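Local coordinates for protein hydrolase, isochorismatase family (Pseudomonas putida, PDB 4L07) that probably acts as an isochorismatase-family amidase that hydrolyses the amide bond of maleamate to give maleate and ammonia, at residues D56-R59 with P64-F67. Sequence-based numbering, arbitrary orientation.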
ATOM      1  N   ASP A  56      20.697 -18.734 -10.287  1.00 25.25           N
ATOM      2  CA  ASP A  56      21.904 -19.424  -9.804  1.00 25.85           C
ATOM      3  C   ASP A  56      23.091 -18.479  -9.631  1.00 25.93           C
ATOM      4  O   ASP A  56      23.804 -18.557  -8.627  1.00 26.51           O
ATOM      5  CB  ASP A  56      22.284 -20.606 -10.708  1.00 26.72           C
ATOM      6  CG  ASP A  56      21.345 -21.791 -10.551  1.00 27.88           C
ATOM      7  OD1 ASP A  56      20.434 -21.741  -9.699  1.00 28.39           O
ATOM      8  OD2 ASP A  56      21.512 -22.788 -11.286  1.00 29.28           O
ATOM      9  N   LEU A  57      23.294 -17.585 -10.600  1.00 25.83           N
ATOM     10  CA  LEU A  57      24.363 -16.596 -10.518  1.00 25.68           C
ATOM     11  C   LEU A  57      24.100 -15.601  -9.385  1.00 25.49           C
ATOM     12  O   LEU A  57      24.958 -15.390  -8.531  1.00 24.71           O
ATOM     13  CB  LEU A  57      24.519 -15.839 -11.842  1.00 26.73           C
ATOM     14  CG  LEU A  57      25.891 -15.377 -12.372  1.00 28.49           C
ATOM     15  CD1 LEU A  57      25.745 -14.071 -13.137  1.00 28.80           C
ATOM     16  CD2 LEU A  57      26.993 -15.258 -11.324  1.00 29.18           C
ATOM     17  N   ALA A  58      22.912 -14.993  -9.383  1.00 25.14           N
ATOM     18  CA  ALA A  58      22.554 -14.002  -8.361  1.00 24.32           C
ATOM     19  C   ALA A  58      22.677 -14.562  -6.945  1.00 24.63           C
ATOM     20  O   ALA A  58      23.248 -13.911  -6.057  1.00 24.64           O
ATOM     21  CB  ALA A  58      21.144 -13.475  -8.599  1.00 24.70           C
ATOM     22  N   ARG A  59      22.146 -15.765  -6.745  1.00 24.24           N
ATOM     23  CA  ARG A  59      22.175 -16.425  -5.443  1.00 25.03           C
ATOM     24  C   ARG A  59      23.612 -16.628  -4.964  1.00 25.36           C
ATOM     25  O   ARG A  59      23.936 -16.328  -3.813  1.00 26.10           O
ATOM     26  CB  ARG A  59      21.437 -17.764  -5.503  1.00 24.47           C
ATOM     27  CG  ARG A  59      20.951 -18.273  -4.153  1.00 25.06           C
ATOM     28  CD  ARG A  59      20.447 -19.708  -4.237  1.00 24.83           C
ATOM     29  NE  ARG A  59      19.159 -19.819  -4.926  1.00 25.22           N
ATOM     30  CZ  ARG A  59      19.000 -20.209  -6.190  1.00 25.21           C
ATOM     31  NH1 ARG A  59      20.053 -20.531  -6.934  1.00 25.48           N
ATOM     32  NH2 ARG A  59      17.779 -20.277  -6.713  1.00 24.99           N
ATOM     33  N   PRO A  64      19.682 -10.793  -3.511  1.00 22.81           N
ATOM     34  CA  PRO A  64      18.385 -11.403  -3.205  1.00 22.51           C
ATOM     35  C   PRO A  64      17.718 -12.059  -4.414  1.00 22.78           C
ATOM     36  O   PRO A  64      17.721 -11.499  -5.512  1.00 22.69           O
ATOM     37  CB  PRO A  64      17.553 -10.223  -2.698  1.00 22.43           C
ATOM     38  CG  PRO A  64      18.567  -9.309  -2.101  1.00 22.17           C
ATOM     39  CD  PRO A  64      19.761  -9.406  -3.013  1.00 22.88           C
ATOM     40  N   VAL A  65      17.173 -13.251  -4.200  1.00 22.55           N
ATOM     41  CA  VAL A  65      16.385 -13.969  -5.208  1.00 22.53           C
ATOM     42  C   VAL A  65      15.052 -14.310  -4.560  1.00 22.51           C
ATOM     43  O   VAL A  65      15.014 -15.054  -3.582  1.00 24.07           O
ATOM     44  CB  VAL A  65      17.079 -15.272  -5.671  1.00 23.03           C
ATOM     45  CG1 VAL A  65      16.139 -16.116  -6.535  1.00 23.09           C
ATOM     46  CG2 VAL A  65      18.370 -14.964  -6.419  1.00 23.45           C
ATOM     47  N   ILE A  66      13.966 -13.751  -5.090  1.00 21.45           N
ATOM     48  CA  ILE A  66      12.635 -13.907  -4.493  1.00 22.00           C
ATOM     49  C   ILE A  66      11.627 -14.439  -5.520  1.00 21.98           C
ATOM     50  O   ILE A  66      11.481 -13.871  -6.608  1.00 22.23           O
ATOM     51  CB  ILE A  66      12.127 -12.574  -3.890  1.00 22.24           C
ATOM     52  CG1 ILE A  66      13.099 -12.067  -2.818  1.00 22.72           C
ATOM     53  CG2 ILE A  66      10.734 -12.744  -3.289  1.00 22.01           C
ATOM     54  CD1 ILE A  66      12.911 -10.608  -2.453  1.00 23.78           C
ATOM     55  N   PHE A  67      10.951 -15.534  -5.169  1.00 21.28           N
ATOM     56  CA  PHE A  67       9.907 -16.132  -6.002  1.00 21.87           C
ATOM     57  C   PHE A  67       8.527 -15.717  -5.513  1.00 21.99           C
ATOM     58  O   PHE A  67       8.311 -15.578  -4.311  1.00 22.18           O
ATOM     59  CB  PHE A  67       9.992 -17.662  -5.944  1.00 21.87           C
ATOM     60  CG  PHE A  67      11.234 -18.232  -6.568  1.00 22.13           C
ATOM     61  CD1 PHE A  67      12.450 -18.232  -5.883  1.00 22.29           C
ATOM     62  CD2 PHE A  67      11.183 -18.803  -7.837  1.00 22.49           C
ATOM     63  CE1 PHE A  67      13.596 -18.762  -6.462  1.00 22.87           C
ATOM     64  CE2 PHE A  67      12.325 -19.340  -8.421  1.00 22.63           C
ATOM     65  CZ  PHE A  67      13.530 -19.316  -7.735  1.00 22.79           C
TER
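V65, where strand 65-70 begins, makes the closest approach to helix segment 56-59, and it does so through one methyl. Its CG2 lies 3.8 Å from A58 CB and 3.9 Å from the backbone N of R59, so a single branch touches two successive residues of the helix. The rotamer accounts for this: with CG1 anti to the backbone N (chi1 170°), CG2 is left beside that N and directed at the helix. R59 adds the base of its side chain, CB standing 4.3 Å from V65 CG2. No hydrogen bond crosses between the segments, and the 160 Å² they bury is mainly the work of V65, R59 and A58.

Two residues on, F67 brings only the end of its side chain near the helix. The rim of its ring, at CE1, comes within 4.5 Å of R59 NH2. Each group lies near the plane of the other, an edge-to-edge approach that excludes a stacked cation-pi pair. The arginine is fixed by its charges instead. NH1 donates to D56 OD1, one helical turn back, over 3.0 Å at an N-H...O angle of 156°; the acceptor lies in the guanidinium plane, while the donor reaches OD1 on its anti side, 23° out of the carboxylate plane. NH2 forms a salt bridge with D111, and D56 OD2 pairs with K52, so the guanidinium has two acidic neighbours, which would partly offset its charge.

Strands 22-27 and 65-70 are adjacent and parallel with helix 45-60 between them in sequence, a beta-alpha-beta crossover; the contact sits at its return, where a short loop enters strand 65-70. I24 of strand 22-27 touches both A58 and V65, F67 pairs through its backbone with V112 and V114 of strand 112-116, and L57 packs on helix 196-207.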